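PDB 4PSM: ssDNA binding protein from Pyrococcus furiosus, which binds single-stranded DNA and entraps it in a tunnel system between its subunits. Local coordinates for the interface of chains A and B and the interface of chains A and C. Residues are numbered along the deposited sequence; one frame, centred on the assembly and turned at random. Chains: chain A/B/C, ssDNA binding protein.

Contact 1: the interface of chains A and B. Residues chain A 136, 139-140, 148; chain B 24-25, 28, 33.
With CG anti to the backbone N (chi1 -178°) and bends at chi2 and chi3, the side chain of B:Arg28 swings its guanidinium against the end of the long coiled-coil helix 93-141 of chain A. This patch of the ThermoDBP-related protein joins the N-terminal part of one subunit (helices 15-26 and 33-53 and the loop between them) to the helix end and C-terminal tail of another. A:Gln139 and A:Glu140 both have CG beside the backbone N and extended chains beyond it, so their polar ends reach the same arginine. NH2 of B:Arg28 donates to the amide oxygen OE1 of A:Gln139 at 2.9 Å, in the carbonyl plane and on a lone pair; amide and guanidinium are nearly coplanar. NH1 of B:Arg28 makes a salt bridge to the carboxylate oxygen OE2 of A:Glu140 at 2.7 Å, the straighter bond (156° at H), although it meets the oxygen from above the carboxylate plane. CD of A:Arg136 lies 3.5 Å from CZ of B:Arg28, over one guanidinium face, while the backbone O of B:Phe24 sits over the opposite face; together they would limit tilting of the group. The like-charged A:Arg136 turns its own guanidinium steeply out of that plane. CB of A:Gln139 lies over the centre of the B:Phe24 ring, 3.5 Å from CG of B:Phe24, and the A:Gln139 amide stacks on the ring with the planes 12° apart. Farther out, CB of A:Ser148 packs against CB of B:Pro33 at 3.5 Å.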
loop_
_atom_site.group_PDB
_atom_site.type_symbol
_atom_site.label_atom_id
_atom_site.label_comp_id
_atom_site.label_asym_id
_atom_site.label_seq_id
_atom_site.Cartn_x
_atom_site.Cartn_y
_atom_site.Cartn_z
ATOM N N ARG A 136 -2.135 -15.013 9.403
ATOM C CA ARG A 136 -2.211 -16.446 9.137
ATOM C C ARG A 136 -0.837 -17.104 9.327
ATOM O O ARG A 136 -0.729 -18.215 9.845
ATOM C CB ARG A 136 -2.730 -16.676 7.714
ATOM C CG ARG A 136 -3.556 -17.933 7.528
ATOM C CD ARG A 136 -4.778 -17.667 6.653
ATOM N NE ARG A 136 -4.432 -17.110 5.380
ATOM C CZ ARG A 136 -4.861 -16.023 4.744
ATOM N NH1 ARG A 136 -5.776 -15.162 5.190
ATOM N NH2 ARG A 136 -4.300 -15.832 3.568
ATOM N N GLN A 139 -0.156 -17.532 12.863
ATOM C CA GLN A 139 -0.913 -18.673 13.353
ATOM C C GLN A 139 -0.251 -19.997 13.017
ATOM O O GLN A 139 -0.250 -20.932 13.824
ATOM C CB GLN A 139 -2.315 -18.663 12.745
ATOM C CG GLN A 139 -3.148 -17.460 13.125
ATOM C CD GLN A 139 -4.414 -17.378 12.309
ATOM O OE1 GLN A 139 -4.547 -18.048 11.276
ATOM N NE2 GLN A 139 -5.353 -16.548 12.760
ATOM N N GLU A 140 0.311 -20.074 11.820
ATOM C CA GLU A 140 0.729 -21.355 11.269
ATOM C C GLU A 140 2.222 -21.644 11.400
ATOM O O GLU A 140 2.642 -22.803 11.370
ATOM C CB GLU A 140 0.285 -21.467 9.807
ATOM C CG GLU A 140 -1.235 -21.429 9.629
ATOM C CD GLU A 140 -1.672 -21.811 8.226
ATOM O OE1 GLU A 140 -0.791 -21.996 7.357
ATOM O OE2 GLU A 140 -2.895 -21.929 7.993
ATOM N N SER A 148 -6.273 -12.892 17.864
ATOM C CA SER A 148 -7.429 -13.640 18.346
ATOM C C SER A 148 -7.231 -14.133 19.770
ATOM O O SER A 148 -8.025 -14.927 20.278
ATOM C CB SER A 148 -7.729 -14.819 17.420
ATOM O OG SER A 148 -6.669 -15.758 17.424
ATOM N N PHE B 24 -4.187 -24.729 13.443
ATOM C CA PHE B 24 -4.602 -23.609 12.589
ATOM C C PHE B 24 -4.642 -24.018 11.129
ATOM O O PHE B 24 -5.548 -23.635 10.392
ATOM C CB PHE B 24 -3.673 -22.400 12.738
ATOM C CG PHE B 24 -4.112 -21.425 13.779
ATOM C CD1 PHE B 24 -5.228 -20.631 13.574
ATOM C CD2 PHE B 24 -3.402 -21.286 14.960
ATOM C CE1 PHE B 24 -5.639 -19.719 14.534
ATOM C CE2 PHE B 24 -3.804 -20.377 15.927
ATOM C CZ PHE B 24 -4.927 -19.596 15.714
ATOM N N ALA B 25 -3.650 -24.795 10.712
ATOM C CA ALA B 25 -3.522 -25.167 9.310
ATOM C C ALA B 25 -4.610 -26.139 8.855
ATOM O O ALA B 25 -5.123 -26.028 7.747
ATOM C CB ALA B 25 -2.139 -25.737 9.029
ATOM N N ARG B 28 -8.330 -24.622 9.005
ATOM C CA ARG B 28 -8.445 -23.427 8.182
ATOM C C ARG B 28 -9.801 -23.331 7.489
ATOM O O ARG B 28 -10.210 -24.245 6.771
ATOM C CB ARG B 28 -7.332 -23.424 7.139
ATOM C CG ARG B 28 -7.313 -22.204 6.257
ATOM C CD ARG B 28 -6.290 -21.204 6.751
ATOM N NE ARG B 28 -6.696 -20.472 7.908
ATOM C CZ ARG B 28 -6.000 -20.067 8.964
ATOM N NH1 ARG B 28 -4.718 -20.327 9.186
ATOM N NH2 ARG B 28 -6.683 -19.374 9.849
ATOM N N PRO B 33 -10.492 -18.440 14.572
ATOM C CA PRO B 33 -9.177 -18.472 15.223
ATOM C C PRO B 33 -9.283 -18.599 16.729
ATOM O O PRO B 33 -8.554 -19.387 17.336
ATOM C CB PRO B 33 -8.577 -17.116 14.851
ATOM C CG PRO B 33 -9.164 -16.828 13.517
ATOM C CD PRO B 33 -10.583 -17.347 13.588
#

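Contact 2: the interface of chains A and C. Residues chain A 119, 122-123, 126; chain C 122-123, 126, 130.
This is an apolar helix-to-helix interface, in which helices 93-141 of chains A and C pack around a two-fold axis, as expected of a coiled coil, and join two subunits of the deposited tetramer, though the structure alone does not show that this tetramer is the form in solution. No polar contact crosses the patch, so it is held by side-chain packing. At the centre A:Ile126 and C:Ile126 meet end-on, their CD1 methyls 3.4 Å apart. In both, CG2 is anti to the backbone N and the CG1 branch extends (chi2 177° in A:Ile126), which carries CD1 of A:Ile126 to CB of C:Lys122, and CD1 of C:Ile126 to CB of A:Lys122. The CG2 branch of A:Ile126 instead meets CB of C:Leu123 at 4.0 Å. An alanine in place of A:Ile126 would remove both outer branches and would probably loosen the central packing against C:Ile126, C:Lys122 and C:Leu123. The two lysine chains run extended beyond CG and contribute their CB methylenes here. To one side, A:Leu119 and C:Ile130 lie alongside one another, pointing opposite ways, CB of A:Leu119 3.9 Å from CG1 of C:Ile130. A:Leu123 crosses C:Ile130 at about a right angle, its CD2 lying 4.0 Å from the isoleucine CD1.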
loop_
_atom_site.group_PDB
_atom_site.type_symbol
_atom_site.label_atom_id
_atom_site.label_comp_id
_atom_site.label_asym_id
_atom_site.label_seq_id
_atom_site.Cartn_x
_atom_site.Cartn_y
_atom_site.Cartn_z
ATOM N N LEU A 119 -7.859 3.363 -7.359
ATOM C CA LEU A 119 -6.550 3.002 -6.866
ATOM C C LEU A 119 -6.574 2.755 -5.359
ATOM O O LEU A 119 -6.018 1.770 -4.874
ATOM C CB LEU A 119 -5.560 4.104 -7.233
ATOM C CG LEU A 119 -4.659 3.893 -8.460
ATOM C CD1 LEU A 119 -5.010 2.715 -9.368
ATOM C CD2 LEU A 119 -4.287 5.159 -9.219
ATOM N N LYS A 122 -8.403 -0.560 -4.561
ATOM C CA LYS A 122 -7.487 -1.657 -4.799
ATOM C C LYS A 122 -6.504 -1.728 -3.634
ATOM O O LYS A 122 -6.260 -2.795 -3.070
ATOM C CB LYS A 122 -6.732 -1.446 -6.115
ATOM C CG LYS A 122 -7.527 -1.760 -7.377
ATOM C CD LYS A 122 -6.647 -1.677 -8.621
ATOM C CE LYS A 122 -7.424 -2.028 -9.885
ATOM N NZ LYS A 122 -6.581 -1.914 -11.115
ATOM N N LEU A 123 -5.956 -0.573 -3.269
ATOM C CA LEU A 123 -4.981 -0.502 -2.195
ATOM C C LEU A 123 -5.564 -1.031 -0.898
ATOM O O LEU A 123 -4.898 -1.767 -0.177
ATOM C CB LEU A 123 -4.486 0.935 -1.997
ATOM C CG LEU A 123 -3.672 1.200 -0.727
ATOM C CD1 LEU A 123 -2.458 0.280 -0.658
ATOM C CD2 LEU A 123 -3.247 2.655 -0.637
ATOM N N ILE A 126 -5.829 -4.885 -1.143
ATOM C CA ILE A 126 -4.513 -5.492 -1.017
ATOM C C ILE A 126 -3.983 -5.418 0.408
ATOM O O ILE A 126 -3.392 -6.370 0.913
ATOM C CB ILE A 126 -3.514 -4.820 -1.960
ATOM C CG1 ILE A 126 -3.569 -5.478 -3.335
ATOM C CG2 ILE A 126 -2.103 -4.901 -1.405
ATOM C CD1 ILE A 126 -2.657 -4.817 -4.337
ATOM N N LYS C 122 1.629 -6.752 -6.470
ATOM C CA LYS C 122 0.432 -5.964 -6.701
ATOM C C LYS C 122 0.581 -4.638 -5.970
ATOM O O LYS C 122 0.359 -3.571 -6.538
ATOM C CB LYS C 122 -0.808 -6.708 -6.199
ATOM C CG LYS C 122 -1.300 -7.831 -7.106
ATOM C CD LYS C 122 -2.623 -8.404 -6.605
ATOM C CE LYS C 122 -3.151 -9.492 -7.532
ATOM N NZ LYS C 122 -4.430 -10.078 -7.041
ATOM N N LEU C 123 0.985 -4.719 -4.708
ATOM C CA LEU C 123 1.164 -3.534 -3.891
ATOM C C LEU C 123 2.148 -2.561 -4.529
ATOM O O LEU C 123 1.902 -1.353 -4.560
ATOM C CB LEU C 123 1.637 -3.916 -2.484
ATOM C CG LEU C 123 2.134 -2.768 -1.602
ATOM C CD1 LEU C 123 1.059 -1.704 -1.449
ATOM C CD2 LEU C 123 2.580 -3.278 -0.241
ATOM N N ILE C 126 0.440 -0.876 -7.551
ATOM C CA ILE C 126 -0.536 0.101 -7.098
ATOM C C ILE C 126 0.133 1.343 -6.523
ATOM O O ILE C 126 -0.319 2.465 -6.755
ATOM C CB ILE C 126 -1.465 -0.512 -6.041
ATOM C CG1 ILE C 126 -2.630 -1.222 -6.720
ATOM C CG2 ILE C 126 -1.986 0.547 -5.087
ATOM C CD1 ILE C 126 -3.553 -1.895 -5.744
ATOM N N ILE C 130 -0.274 5.136 -7.880
ATOM C CA ILE C 130 -0.694 6.219 -7.009
ATOM C C ILE C 130 0.290 7.380 -7.054
ATOM O O ILE C 130 -0.119 8.536 -7.133
ATOM C CB ILE C 130 -0.903 5.729 -5.569
ATOM C CG1 ILE C 130 -2.206 4.936 -5.489
ATOM C CG2 ILE C 130 -0.954 6.896 -4.601
ATOM C CD1 ILE C 130 -2.368 4.145 -4.200
#

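Contact 3: the interface of chains A and B. Residues chain A 134-135, 137-138, 142, 144; chain B 109, 113-114, 116-117.
B:Val113 forms the apolar centre, its two methyls meeting different groups of chain A. With CG1 anti to the backbone N (chi1 169°), that methyl lies 3.8 Å from CG of A:Lys138 and also touches A:Leu144, while CG2 meets the selenomethionine A:Met137 at CE, 3.9 Å away, and A:Thr142 end-on. The bend of A:Met137 at chi3 (48°) places CE near CD1 of B:Leu116 as well, and CG2 of A:Val134 reaches the same leucine methyl. The other branch of A:Val134, CG1, packs 3.8 Å from CA of B:Glu117. Beyond this, CD2 of A:Leu144 rests against CG of B:Lys114 at 3.8 Å. At the polar rim, A:Lys138 bends at chi3 and crosses B:Glu117. Its NZ forms a salt bridge to OE2 of B:Glu117 at 2.8 Å, from above the carboxylate plane, and another to OE1 of A:Glu135 at 3.1 Å, on the syn lone pair. OE1 of A:Glu135 lies 4.4 Å from OE2 of B:Glu117, and the lysine would probably screen these carboxylates. OG1 of A:Thr142 donates to the backbone O of A:Lys138 at 2.7 Å and accepts from N of A:Leu144, which would help hold the loop that follows helix 93-141. This helix-and-loop packing interface fixes the end of A's long helix against B's and would help hold the assembly together.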
loop_
_atom_site.group_PDB
_atom_site.type_symbol
_atom_site.label_atom_id
_atom_site.label_comp_id
_atom_site.label_asym_id
_atom_site.label_seq_id
_atom_site.Cartn_x
_atom_site.Cartn_y
_atom_site.Cartn_z
ATOM N N VAL A 134 -0.490 -12.180 6.752
ATOM C CA VAL A 134 0.477 -12.029 7.825
ATOM C C VAL A 134 -0.005 -12.703 9.110
ATOM O O VAL A 134 0.736 -13.465 9.730
ATOM C CB VAL A 134 0.792 -10.551 8.080
ATOM C CG1 VAL A 134 1.566 -10.378 9.387
ATOM C CG2 VAL A 134 1.574 -9.989 6.905
ATOM N N GLU A 135 -1.250 -12.434 9.497
ATOM C CA GLU A 135 -1.795 -13.013 10.711
ATOM C C GLU A 135 -1.827 -14.529 10.598
ATOM O O GLU A 135 -1.574 -15.239 11.567
ATOM C CB GLU A 135 -3.193 -12.476 11.007
ATOM C CG GLU A 135 -3.769 -13.016 12.315
ATOM C CD GLU A 135 -3.038 -12.501 13.552
ATOM O OE1 GLU A 135 -2.118 -11.666 13.404
ATOM O OE2 GLU A 135 -3.386 -12.936 14.677
HETATM N N MSE A 137 0.214 -16.409 8.906
HETATM C CA MSE A 137 1.568 -16.893 9.097
HETATM C C MSE A 137 1.943 -16.927 10.570
HETATM O O MSE A 137 2.663 -17.819 11.014
HETATM C CB MSE A 137 2.558 -16.012 8.361
HETATM C CG MSE A 137 2.598 -16.209 6.862
HETATM SE SE MSE A 137 3.641 -14.817 5.966
HETATM C CE MSE A 137 5.230 -14.813 7.087
ATOM N N LYS A 138 1.473 -15.945 11.323
ATOM C CA LYS A 138 1.673 -15.948 12.755
ATOM C C LYS A 138 1.052 -17.222 13.323
ATOM O O LYS A 138 1.667 -17.919 14.128
ATOM C CB LYS A 138 1.049 -14.706 13.399
ATOM C CG LYS A 138 1.851 -13.430 13.180
ATOM C CD LYS A 138 1.122 -12.205 13.705
ATOM C CE LYS A 138 0.944 -12.241 15.222
ATOM N NZ LYS A 138 -0.029 -11.193 15.674
ATOM N N THR A 142 4.465 -19.672 13.693
ATOM C CA THR A 142 5.094 -19.020 14.839
ATOM C C THR A 142 4.351 -19.279 16.151
ATOM O O THR A 142 3.225 -19.784 16.155
ATOM C CB THR A 142 5.211 -17.476 14.643
ATOM O OG1 THR A 142 3.973 -16.843 15.000
ATOM C CG2 THR A 142 5.595 -17.117 13.199
ATOM N N LEU A 144 3.982 -16.537 18.045
ATOM C CA LEU A 144 3.726 -15.132 18.345
ATOM C C LEU A 144 2.324 -14.903 18.913
ATOM O O LEU A 144 1.389 -15.623 18.567
ATOM C CB LEU A 144 3.936 -14.297 17.083
ATOM C CG LEU A 144 5.301 -13.648 16.813
ATOM C CD1 LEU A 144 6.405 -13.940 17.824
ATOM C CD2 LEU A 144 5.775 -13.721 15.368
ATOM N N PHE B 109 13.129 -16.786 12.574
ATOM C CA PHE B 109 12.125 -16.494 11.559
ATOM C C PHE B 109 11.018 -15.588 12.108
ATOM O O PHE B 109 10.421 -14.798 11.378
ATOM C CB PHE B 109 11.533 -17.781 11.008
ATOM C CG PHE B 109 10.367 -17.563 10.094
ATOM C CD1 PHE B 109 10.556 -17.107 8.802
ATOM C CD2 PHE B 109 9.079 -17.814 10.527
ATOM C CE1 PHE B 109 9.482 -16.910 7.963
ATOM C CE2 PHE B 109 8.003 -17.627 9.688
ATOM C CZ PHE B 109 8.201 -17.177 8.409
ATOM N N VAL B 113 8.937 -12.250 10.839
ATOM C CA VAL B 113 7.492 -12.130 10.778
ATOM C C VAL B 113 7.027 -10.868 11.496
ATOM O O VAL B 113 6.115 -10.181 11.039
ATOM C CB VAL B 113 6.804 -13.350 11.392
ATOM C CG1 VAL B 113 5.315 -13.095 11.573
ATOM C CG2 VAL B 113 7.037 -14.568 10.524
ATOM N N LYS B 114 7.663 -10.563 12.620
ATOM C CA LYS B 114 7.329 -9.365 13.374
ATOM C C LYS B 114 7.660 -8.098 12.580
ATOM O O LYS B 114 6.933 -7.101 12.633
ATOM C CB LYS B 114 8.044 -9.358 14.720
ATOM C CG LYS B 114 7.544 -10.420 15.688
ATOM C CD LYS B 114 8.092 -10.219 17.098
ATOM C CE LYS B 114 9.541 -10.641 17.206
ATOM N NZ LYS B 114 10.047 -10.455 18.594
ATOM N N LEU B 116 7.616 -8.006 9.327
ATOM C CA LEU B 116 6.560 -8.027 8.332
ATOM C C LEU B 116 5.251 -7.468 8.886
ATOM O O LEU B 116 4.571 -6.681 8.241
ATOM C CB LEU B 116 6.300 -9.460 7.907
ATOM C CG LEU B 116 6.034 -9.757 6.435
ATOM C CD1 LEU B 116 5.235 -11.013 6.159
ATOM C CD2 LEU B 116 5.729 -8.582 5.516
ATOM N N GLU B 117 4.886 -7.910 10.078
ATOM C CA GLU B 117 3.655 -7.477 10.713
ATOM C C GLU B 117 3.651 -5.971 10.929
ATOM O O GLU B 117 2.631 -5.313 10.736
ATOM C CB GLU B 117 3.466 -8.189 12.053
ATOM C CG GLU B 117 2.183 -7.797 12.765
ATOM C CD GLU B 117 2.092 -8.364 14.168
ATOM O OE1 GLU B 117 3.117 -8.353 14.886
ATOM O OE2 GLU B 117 0.993 -8.822 14.548
#

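Contacts 1 and 3 both join chains A and B, with C-alpha centres about 11 Å apart; contact 2, between A and C, lies about 26 Å from contact 1 and 22 Å from contact 3, between the same kind of centres. Helix 93-141 of chain A runs through all of them: residues 119-126 serve contact 2, and residues 134-140 are divided between contacts 1 and 3. Around this helix end, contact 1 engages the N-terminal part of B and contact 3 the long helix of B. One helix thereby links A to two other subunits, a connectivity consistent with a tetramer whose intersubunit spaces could hold DNA.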